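PDB 7BVT: hypothetical sugar ABC-transporter sugar binding protein from Arthrobacter globiformis, which binds cyclic alpha-maltosyl-1,6-maltose, probably as the extracellular substrate-binding component of a bacterial ABC sugar transporter. Local coordinates for residues Q202-Q207 against S258-S263; E195-N200 against Q386-A391; G333-L338 against P356-Y361. All coordinates share one frame; numbering follows the deposited sequence.

Contact 1. Residues Q202-Q207 against S258-S263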
loop_
_atom_site.group_PDB
_atom_site.type_symbol
_atom_site.label_atom_id
_atom_site.label_comp_id
_atom_site.label_asym_id
_atom_site.label_seq_id
_atom_site.Cartn_x
_atom_site.Cartn_y
_atom_site.Cartn_z
ATOM N N GLN A 202 3.265 -6.442 -8.571
ATOM C CA GLN A 202 2.155 -5.725 -9.222
ATOM C C GLN A 202 2.654 -4.362 -9.722
ATOM O O GLN A 202 2.168 -3.873 -10.697
ATOM C CB GLN A 202 1.002 -5.536 -8.244
ATOM C CG GLN A 202 0.150 -6.781 -8.107
ATOM C CD GLN A 202 -0.647 -6.848 -6.803
ATOM O OE1 GLN A 202 -0.392 -6.128 -5.849
ATOM N NE2 GLN A 202 -1.622 -7.774 -6.768
ATOM N N VAL A 203 3.547 -3.720 -8.985
ATOM C CA VAL A 203 4.080 -2.393 -9.403
ATOM C C VAL A 203 4.597 -2.517 -10.827
ATOM O O VAL A 203 4.244 -1.724 -11.669
ATOM C CB VAL A 203 5.221 -1.963 -8.475
ATOM C CG1 VAL A 203 5.938 -0.738 -9.014
ATOM C CG2 VAL A 203 4.714 -1.736 -7.070
ATOM N N ASN A 204 5.445 -3.504 -11.068
ATOM C CA ASN A 204 6.126 -3.640 -12.374
ATOM C C ASN A 204 5.155 -4.175 -13.432
ATOM O O ASN A 204 5.230 -3.713 -14.606
ATOM C CB ASN A 204 7.310 -4.587 -12.213
ATOM C CG ASN A 204 8.394 -4.042 -11.303
ATOM O OD1 ASN A 204 8.987 -4.799 -10.538
ATOM N ND2 ASN A 204 8.624 -2.730 -11.309
ATOM N N LEU A 205 4.167 -4.995 -13.046
ATOM C CA LEU A 205 3.103 -5.449 -13.959
ATOM C C LEU A 205 2.346 -4.198 -14.461
ATOM O O LEU A 205 2.127 -4.023 -15.659
ATOM C CB LEU A 205 2.208 -6.429 -13.199
ATOM C CG LEU A 205 0.924 -6.830 -13.926
ATOM C CD1 LEU A 205 1.223 -7.716 -15.135
ATOM C CD2 LEU A 205 -0.002 -7.526 -12.957
ATOM N N TRP A 206 1.923 -3.313 -13.576
ATOM C CA TRP A 206 1.198 -2.084 -13.972
ATOM C C TRP A 206 2.072 -1.123 -14.789
ATOM O O TRP A 206 1.554 -0.558 -15.799
ATOM C CB TRP A 206 0.649 -1.399 -12.742
ATOM C CG TRP A 206 -0.482 -2.111 -12.089
ATOM C CD1 TRP A 206 -1.516 -2.784 -12.673
ATOM C CD2 TRP A 206 -0.674 -2.212 -10.673
ATOM N NE1 TRP A 206 -2.355 -3.306 -11.702
ATOM C CE2 TRP A 206 -1.840 -2.993 -10.461
ATOM C CE3 TRP A 206 0.071 -1.779 -9.564
ATOM C CZ2 TRP A 206 -2.309 -3.275 -9.193
ATOM C CZ3 TRP A 206 -0.431 -2.035 -8.309
ATOM C CH2 TRP A 206 -1.592 -2.775 -8.130
ATOM N N GLN A 207 3.355 -0.994 -14.459
ATOM C CA GLN A 207 4.244 -0.108 -15.220
ATOM C C GLN A 207 4.378 -0.626 -16.656
ATOM O O GLN A 207 4.510 0.191 -17.550
ATOM C CB GLN A 207 5.642 -0.111 -14.597
ATOM C CG GLN A 207 5.685 0.588 -13.253
ATOM C CD GLN A 207 7.045 0.446 -12.635
ATOM O OE1 GLN A 207 7.724 -0.555 -12.882
ATOM N NE2 GLN A 207 7.500 1.462 -11.888
ATOM N N SER A 258 19.981 -1.162 -3.380
ATOM C CA SER A 258 18.650 -0.519 -3.539
ATOM C C SER A 258 17.561 -1.563 -3.325
ATOM O O SER A 258 17.874 -2.731 -3.240
ATOM C CB SER A 258 18.490 0.115 -4.868
ATOM O OG SER A 258 18.687 -0.832 -5.944
ATOM N N ALA A 259 16.320 -1.084 -3.224
ATOM C CA ALA A 259 15.139 -1.957 -3.019
ATOM C C ALA A 259 13.893 -1.124 -3.239
ATOM O O ALA A 259 13.907 0.087 -3.003
ATOM C CB ALA A 259 15.161 -2.556 -1.627
ATOM N N GLN A 260 12.793 -1.787 -3.606
ATOM C CA GLN A 260 11.478 -1.139 -3.430
ATOM C C GLN A 260 11.162 -1.122 -1.943
ATOM O O GLN A 260 11.342 -2.154 -1.269
ATOM C CB GLN A 260 10.392 -1.876 -4.207
ATOM C CG GLN A 260 10.500 -1.609 -5.665
ATOM C CD GLN A 260 9.486 -2.288 -6.556
ATOM O OE1 GLN A 260 8.600 -3.086 -6.126
ATOM N NE2 GLN A 260 9.630 -1.961 -7.820
ATOM N N GLU A 261 10.771 0.041 -1.444
ATOM C CA GLU A 261 10.440 0.244 -0.030
ATOM C C GLU A 261 9.171 1.079 0.085
ATOM O O GLU A 261 9.000 2.078 -0.626
ATOM C CB GLU A 261 11.612 0.914 0.715
ATOM C CG GLU A 261 12.825 -0.008 0.826
ATOM C CD GLU A 261 12.759 -1.152 1.800
ATOM O OE1 GLU A 261 11.732 -1.310 2.508
ATOM O OE2 GLU A 261 13.790 -1.898 1.888
ATOM N N GLY A 262 8.380 0.744 1.110
ATOM C CA GLY A 262 7.201 1.548 1.424
ATOM C C GLY A 262 7.557 2.873 2.010
ATOM O O GLY A 262 8.652 3.040 2.566
ATOM N N SER A 263 6.674 3.849 1.844
ATOM C CA SER A 263 6.894 5.251 2.245
ATOM C C SER A 263 7.119 5.306 3.764
ATOM O O SER A 263 7.802 6.249 4.214
ATOM C CB SER A 263 5.737 6.147 1.812
ATOM O OG SER A 263 4.525 5.583 2.268
#

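Contact 2. Residues E195-N200 against Q386-A391. With GLC (alpha-D-glucopyranose), chain B; GLC (alpha-D-glucopyranose), chain C.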
loop_
_atom_site.group_PDB
_atom_site.type_symbol
_atom_site.label_atom_id
_atom_site.label_comp_id
_atom_site.label_asym_id
_atom_site.label_seq_id
_atom_site.Cartn_x
_atom_site.Cartn_y
_atom_site.Cartn_z
ATOM N N GLU A 195 2.254 -11.810 0.091
ATOM C CA GLU A 195 1.916 -10.398 -0.301
ATOM C C GLU A 195 3.189 -9.590 -0.582
ATOM O O GLU A 195 3.139 -8.692 -1.492
ATOM C CB GLU A 195 1.063 -9.684 0.741
ATOM C CG GLU A 195 0.400 -8.436 0.199
ATOM C CD GLU A 195 -0.594 -8.743 -0.893
ATOM O OE1 GLU A 195 -1.070 -9.922 -0.931
ATOM O OE2 GLU A 195 -0.899 -7.814 -1.699
ATOM N N GLY A 196 4.301 -9.841 0.127
ATOM C CA GLY A 196 5.570 -9.177 -0.220
ATOM C C GLY A 196 5.895 -9.384 -1.694
ATOM O O GLY A 196 6.211 -8.430 -2.384
ATOM N N LEU A 197 5.864 -10.604 -2.185
ATOM C CA LEU A 197 6.178 -10.873 -3.606
ATOM C C LEU A 197 5.101 -10.226 -4.467
ATOM O O LEU A 197 5.428 -9.431 -5.356
ATOM C CB LEU A 197 6.276 -12.389 -3.830
ATOM C CG LEU A 197 6.765 -12.861 -5.189
ATOM C CD1 LEU A 197 7.186 -14.342 -5.149
ATOM C CD2 LEU A 197 5.711 -12.693 -6.256
ATOM N N THR A 198 3.832 -10.561 -4.234
ATOM C CA THR A 198 2.737 -10.145 -5.118
ATOM C C THR A 198 2.701 -8.625 -5.238
ATOM O O THR A 198 2.603 -8.126 -6.354
ATOM C CB THR A 198 1.399 -10.698 -4.634
ATOM O OG1 THR A 198 1.523 -12.111 -4.664
ATOM C CG2 THR A 198 0.240 -10.190 -5.447
ATOM N N TRP A 199 2.734 -7.892 -4.140
ATOM C CA TRP A 199 2.440 -6.442 -4.195
ATOM C C TRP A 199 3.670 -5.686 -4.716
ATOM O O TRP A 199 3.486 -4.646 -5.346
ATOM C CB TRP A 199 1.881 -5.964 -2.869
ATOM C CG TRP A 199 2.717 -5.118 -1.970
ATOM C CD1 TRP A 199 3.913 -5.430 -1.399
ATOM C CD2 TRP A 199 2.366 -3.822 -1.464
ATOM N NE1 TRP A 199 4.347 -4.387 -0.618
ATOM C CE2 TRP A 199 3.416 -3.398 -0.625
ATOM C CE3 TRP A 199 1.275 -2.977 -1.648
ATOM C CZ2 TRP A 199 3.363 -2.182 0.063
ATOM C CZ3 TRP A 199 1.232 -1.773 -0.981
ATOM C CH2 TRP A 199 2.294 -1.360 -0.196
ATOM N N ASN A 200 4.868 -6.239 -4.559
ATOM C CA ASN A 200 6.059 -5.668 -5.236
ATOM C C ASN A 200 5.999 -5.935 -6.736
ATOM O O ASN A 200 6.340 -5.025 -7.531
ATOM C CB ASN A 200 7.329 -6.216 -4.589
ATOM C CG ASN A 200 7.719 -5.481 -3.327
ATOM O OD1 ASN A 200 7.609 -6.026 -2.211
ATOM N ND2 ASN A 200 8.103 -4.245 -3.494
ATOM N N GLN A 386 3.132 -18.187 -5.048
ATOM C CA GLN A 386 3.789 -19.519 -5.028
ATOM C C GLN A 386 4.162 -19.941 -6.445
ATOM O O GLN A 386 5.186 -20.609 -6.621
ATOM C CB GLN A 386 2.929 -20.531 -4.273
ATOM C CG GLN A 386 2.986 -20.244 -2.782
ATOM C CD GLN A 386 2.092 -21.157 -1.986
ATOM O OE1 GLN A 386 1.047 -21.613 -2.467
ATOM N NE2 GLN A 386 2.497 -21.372 -0.742
ATOM N N GLU A 387 3.360 -19.612 -7.438
ATOM C CA GLU A 387 3.657 -20.040 -8.809
ATOM C C GLU A 387 4.762 -19.151 -9.349
ATOM O O GLU A 387 5.656 -19.653 -10.043
ATOM C CB GLU A 387 2.435 -20.035 -9.702
ATOM C CG GLU A 387 1.417 -21.074 -9.318
ATOM C CD GLU A 387 1.828 -22.516 -9.542
ATOM O OE1 GLU A 387 2.956 -22.764 -10.000
ATOM O OE2 GLU A 387 0.965 -23.422 -9.310
ATOM N N ILE A 388 4.676 -17.853 -9.081
ATOM C CA ILE A 388 5.675 -16.935 -9.688
ATOM C C ILE A 388 7.035 -17.271 -9.082
ATOM O O ILE A 388 8.016 -17.144 -9.790
ATOM C CB ILE A 388 5.272 -15.466 -9.444
ATOM C CG1 ILE A 388 3.974 -15.110 -10.184
ATOM C CG2 ILE A 388 6.396 -14.510 -9.808
ATOM C CD1 ILE A 388 4.039 -15.110 -11.680
ATOM N N GLU A 389 7.094 -17.605 -7.806
ATOM C CA GLU A 389 8.370 -17.858 -7.108
ATOM C C GLU A 389 9.136 -18.999 -7.802
ATOM O O GLU A 389 10.360 -19.002 -7.780
ATOM C CB GLU A 389 8.098 -18.189 -5.648
ATOM C CG GLU A 389 9.379 -18.492 -4.916
ATOM C CD GLU A 389 9.278 -18.567 -3.417
ATOM O OE1 GLU A 389 8.150 -18.459 -2.913
ATOM O OE2 GLU A 389 10.342 -18.648 -2.740
ATOM N N LYS A 390 8.423 -19.919 -8.439
ATOM C CA LYS A 390 9.099 -21.047 -9.126
ATOM C C LYS A 390 9.986 -20.482 -10.242
ATOM O O LYS A 390 11.078 -21.010 -10.443
ATOM C CB LYS A 390 8.046 -22.040 -9.617
ATOM C CG LYS A 390 7.252 -22.654 -8.475
ATOM C CD LYS A 390 6.404 -23.808 -8.939
ATOM C CE LYS A 390 5.383 -24.178 -7.882
ATOM N NZ LYS A 390 4.281 -24.980 -8.453
ATOM N N ALA A 391 9.551 -19.448 -10.961
ATOM C CA ALA A 391 10.402 -18.803 -11.994
ATOM C C ALA A 391 11.550 -18.069 -11.311
ATOM O O ALA A 391 12.681 -18.167 -11.802
ATOM C CB ALA A 391 9.614 -17.878 -12.846
HETATM C C1 GLC B . 4.182 -6.993 2.313
HETATM C C2 GLC B . 4.762 -8.114 3.193
HETATM C C3 GLC B . 5.501 -7.458 4.359
HETATM C C4 GLC B . 6.612 -6.516 3.860
HETATM C C5 GLC B . 6.127 -5.564 2.730
HETATM C C6 GLC B . 7.286 -5.119 1.870
HETATM O O2 GLC B . 3.690 -8.945 3.680
HETATM O O3 GLC B . 6.062 -8.463 5.225
HETATM O O4 GLC B . 7.078 -5.761 4.990
HETATM O O5 GLC B . 5.258 -6.239 1.766
HETATM O O6 GLC B . 6.837 -3.984 1.132
HETATM C C1 GLC C . 1.871 -2.207 4.077
HETATM C C2 GLC C . 0.566 -1.730 3.521
HETATM C C3 GLC C . -0.365 -2.895 3.291
HETATM C C4 GLC C . 0.361 -3.918 2.404
HETATM C C5 GLC C . 1.622 -4.397 3.110
HETATM C C6 GLC C . 2.391 -5.398 2.229
HETATM O O2 GLC C . 0.083 -0.705 4.371
HETATM O O3 GLC C . -1.585 -2.411 2.704
HETATM O O4 GLC C . -0.437 -5.061 2.160
HETATM O O5 GLC C . 2.463 -3.285 3.298
HETATM O O6 GLC C . 3.241 -6.163 3.078
#

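Contact 3. Residues G333-L338 against P356-Y361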
loop_
_atom_site.group_PDB
_atom_site.type_symbol
_atom_site.label_atom_id
_atom_site.label_comp_id
_atom_site.label_asym_id
_atom_site.label_seq_id
_atom_site.Cartn_x
_atom_site.Cartn_y
_atom_site.Cartn_z
ATOM N N GLY A 333 3.861 10.639 9.241
ATOM C CA GLY A 333 4.660 10.278 8.047
ATOM C C GLY A 333 3.869 9.465 7.028
ATOM O O GLY A 333 4.465 8.900 6.086
ATOM N N MET A 334 2.567 9.376 7.223
ATOM C CA MET A 334 1.686 8.690 6.245
ATOM C C MET A 334 1.320 9.678 5.159
ATOM O O MET A 334 1.369 10.884 5.341
ATOM C CB MET A 334 0.463 8.040 6.908
ATOM C CG MET A 334 0.932 7.030 7.908
ATOM S SD MET A 334 -0.231 5.839 8.554
ATOM C CE MET A 334 -1.067 6.993 9.614
ATOM N N LEU A 335 1.050 9.167 3.957
ATOM C CA LEU A 335 0.743 10.055 2.832
ATOM C C LEU A 335 -0.713 10.499 2.925
ATOM O O LEU A 335 -1.563 9.725 3.365
ATOM C CB LEU A 335 0.983 9.310 1.514
ATOM C CG LEU A 335 2.358 8.692 1.367
ATOM C CD1 LEU A 335 2.493 7.979 0.051
ATOM C CD2 LEU A 335 3.449 9.751 1.472
ATOM N N PRO A 336 -1.033 11.728 2.483
ATOM C CA PRO A 336 -2.382 12.227 2.615
ATOM C C PRO A 336 -3.297 11.467 1.661
ATOM O O PRO A 336 -2.905 11.140 0.542
ATOM C CB PRO A 336 -2.355 13.695 2.231
ATOM C CG PRO A 336 -0.955 13.983 1.812
ATOM C CD PRO A 336 -0.103 12.761 1.998
ATOM N N VAL A 337 -4.524 11.269 2.074
ATOM C CA VAL A 337 -5.504 10.547 1.216
ATOM C C VAL A 337 -6.215 11.498 0.236
ATOM O O VAL A 337 -6.911 10.994 -0.666
ATOM C CB VAL A 337 -6.519 9.769 2.077
ATOM C CG1 VAL A 337 -5.804 8.774 2.964
ATOM C CG2 VAL A 337 -7.422 10.660 2.900
ATOM N N LEU A 338 -6.125 12.809 0.442
ATOM C CA LEU A 338 -6.764 13.826 -0.390
ATOM C C LEU A 338 -5.801 14.243 -1.502
ATOM O O LEU A 338 -4.650 14.572 -1.207
ATOM C CB LEU A 338 -7.137 15.020 0.476
ATOM C CG LEU A 338 -8.140 14.759 1.581
ATOM C CD1 LEU A 338 -8.417 16.033 2.373
ATOM C CD2 LEU A 338 -9.469 14.262 1.024
ATOM N N PRO A 356 12.276 15.720 3.004
ATOM C CA PRO A 356 12.300 15.882 1.550
ATOM C C PRO A 356 12.318 14.531 0.801
ATOM O O PRO A 356 11.853 14.494 -0.338
ATOM C CB PRO A 356 13.590 16.680 1.295
ATOM C CG PRO A 356 14.380 16.474 2.525
ATOM C CD PRO A 356 13.412 16.346 3.681
ATOM N N ARG A 357 12.844 13.487 1.424
ATOM C CA ARG A 357 12.912 12.147 0.749
ATOM C C ARG A 357 11.497 11.537 0.669
ATOM O O ARG A 357 11.321 10.560 -0.033
ATOM C CB ARG A 357 13.936 11.249 1.414
ATOM C CG ARG A 357 15.340 11.757 1.085
ATOM C CD ARG A 357 16.378 11.042 1.874
ATOM N NE ARG A 357 16.267 11.310 3.299
ATOM C CZ ARG A 357 17.177 10.934 4.181
ATOM N NH1 ARG A 357 18.224 10.231 3.793
ATOM N NH2 ARG A 357 17.039 11.227 5.462
ATOM N N LEU A 358 10.509 12.113 1.338
ATOM C CA LEU A 358 9.122 11.624 1.167
ATOM C C LEU A 358 8.550 12.168 -0.146
ATOM O O LEU A 358 7.561 11.602 -0.634
ATOM C CB LEU A 358 8.283 12.055 2.375
ATOM C CG LEU A 358 6.985 11.281 2.569
ATOM C CD1 LEU A 358 7.224 9.867 3.003
ATOM C CD2 LEU A 358 6.104 11.987 3.591
ATOM N N LEU A 359 9.142 13.185 -0.772
ATOM C CA LEU A 359 8.453 13.877 -1.875
ATOM C C LEU A 359 8.159 12.890 -3.015
ATOM O O LEU A 359 7.087 12.914 -3.605
ATOM C CB LEU A 359 9.248 15.098 -2.380
ATOM C CG LEU A 359 8.566 15.881 -3.493
ATOM C CD1 LEU A 359 7.239 16.441 -3.026
ATOM C CD2 LEU A 359 9.442 17.025 -4.052
ATOM N N PRO A 360 9.082 11.995 -3.432
ATOM C CA PRO A 360 8.765 11.119 -4.562
ATOM C C PRO A 360 7.524 10.275 -4.243
ATOM O O PRO A 360 6.757 10.002 -5.146
ATOM C CB PRO A 360 10.003 10.234 -4.676
ATOM C CG PRO A 360 11.093 11.178 -4.216
ATOM C CD PRO A 360 10.485 11.846 -2.986
ATOM N N TYR A 361 7.381 9.860 -2.998
ATOM C CA TYR A 361 6.228 9.018 -2.572
ATOM C C TYR A 361 4.938 9.824 -2.693
ATOM O O TYR A 361 3.887 9.326 -3.137
ATOM C CB TYR A 361 6.471 8.518 -1.162
ATOM C CG TYR A 361 7.556 7.485 -1.025
ATOM C CD1 TYR A 361 7.266 6.138 -1.128
ATOM C CD2 TYR A 361 8.863 7.848 -0.715
ATOM C CE1 TYR A 361 8.214 5.160 -0.961
ATOM C CE2 TYR A 361 9.827 6.872 -0.537
ATOM C CZ TYR A 361 9.497 5.528 -0.639
ATOM O OH TYR A 361 10.414 4.541 -0.480
#

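Contact 1. Residues Q202-Q207 against S258-S263
Q260 reaches out from strand 258-262 and lays the end of its amide against V203 and N204 on the last turns of helix 195-207. The glutamine is extended beyond CG (chi2 180°), which carries NE2 to the helix although the nearest CA atoms, those of V203 and Q260, are 9.6 Å apart. The contact is small and rests on that one nitrogen: Q260 NE2 lies 4.1 Å from V203 CG1 and 3.7 Å from N204 ND2. The two amides meet from opposite directions with their planes 51° apart, and they touch without bonding. N200, one turn back on the same helix, donates to Q260 OE1, while N204 ND2 donates to Q207 OE1 at 2.8 Å, arriving above the carbonyl plane although the acceptor lies in N204's own amide plane. W234 donates to N204 OD1, which together with the Q207 bond should fix the rotation of this buried amide. Helix 195-207 thus packs on the mixed sheet of an alpha/beta lobe of the solute-binding fold, V203 resting also on L142 of strand 140-147, the antiparallel neighbour of strand 258-262, and N204 facing helix 225-239.

Contact 2. Residues E195-N200 against Q386-A391
L197 meets I388 and E389 in a buried, mainly apolar helix-to-helix contact that joins the first turns of helix 195-207 to helix 377-392, directly behind the sugar site. With CG anti to the backbone N (chi1 -172°), L197 stretches toward the other helix and divides its methyls between two neighbours: L197 CD2 lies 4.0 Å from I388 CG2, and L197 CD1 lies 4.0 Å from E389 CB. I388 offers only this branch, the rest of its side chain leading off. E389 contributes its aliphatic base, for its carboxylate is engaged elsewhere, with the hydroxyl of Y245 and the backbone N of A190. The same helices are also tied by polar groups, since E195 bonds to Y377 and S381 of helix 377-392 and forms a salt bridge with R371, which is itself hydrogen-bonded to the bound sugar. Nearer the sugar, W199 has a chi1 of 108°, well off any staggered value, and its indole meets two glucose units. At the ring edge, in plane, W199 NE1 donates to O6 of the chain B glucose over 3.1 Å in a nearly straight bond (168°). Over one face, C6 of the chain C glucose stands 3.5 Å above the W199 ring plane toward the rim. The backbone of G196 adds to the wall, G196 N lying 3.5 Å from C2 of the chain B glucose. An aromatic platform combined with polar groups at the sugar edges is the familiar design of carbohydrate sites in the clefts of bacterial solute-binding proteins.

Contact 3. Residues G333-L338 against P356-Y361
G333 and L335 belong to a loop that runs past L358 and Y361, their CA atoms pairing at 8.3 Å for G333 with L358 and 7.8 Å for L335 with Y361. G333 leaves helix 322-332 with a positive phi of 74°, after which M334, L335 and P336 are extended, until L338 takes the N-cap position of helix 339-342. Across from them, residues 356-358 have helical backbone angles and lead into helix 359-363; L359 N bonds to P356 O at 3.0 Å. L335 has the largest share of the buried surface. Its CG is anti to the carbonyl carbon (chi1 -54°), and the two methyls part over the opposing chain. L335 CD2 settles against the branched end of L358, 4.0 Å from L358 CG, with both methyls of L358 almost as near. L335 CD1 lies instead over the backbone of Y361, 3.7 Å from Y361 O, and 4.2 Å from Y361 CB. The two leucines cross at a slant. The backbone of L335 is also bonded to A139, in the short link between strands 131-136 and 140-147, consistent with a position beside the crossings between the two lobes of a solute-binding protein. An alanine here would remove both methyls and is likely to open a gap beside L358 and the backbone of Y361. L358 is further covered by V266 and Y347. The ring of Y361 points elsewhere: R357 O and L358 O lie at its edge, in plane, and its hydroxyl bonds to E261 O, while Y361 O accepts from N141 ND2.

In the fold
Contacts 1 and 2 share helix 195-207, with centres 13 Å apart, and are joined through Q260 OE1 and N200 ND2, 2.9 Å from each other; N200 is itself a pocket residue. Contact 3 meets contact 1 just beyond Q260, at the close of strand 258-262, where E261 O and Y361 OH are 2.8 Å apart and S263 packs on the tyrosine ring; their centres are 16 Å apart. Contacts 2 and 3 do not touch, and their centres are 27 Å apart on opposite sides of the chain's centre. Contact 2 alone handles the glycan directly, while the side chains of Q260 and Y361 stay about 7 and 9 Å from a bound glucose.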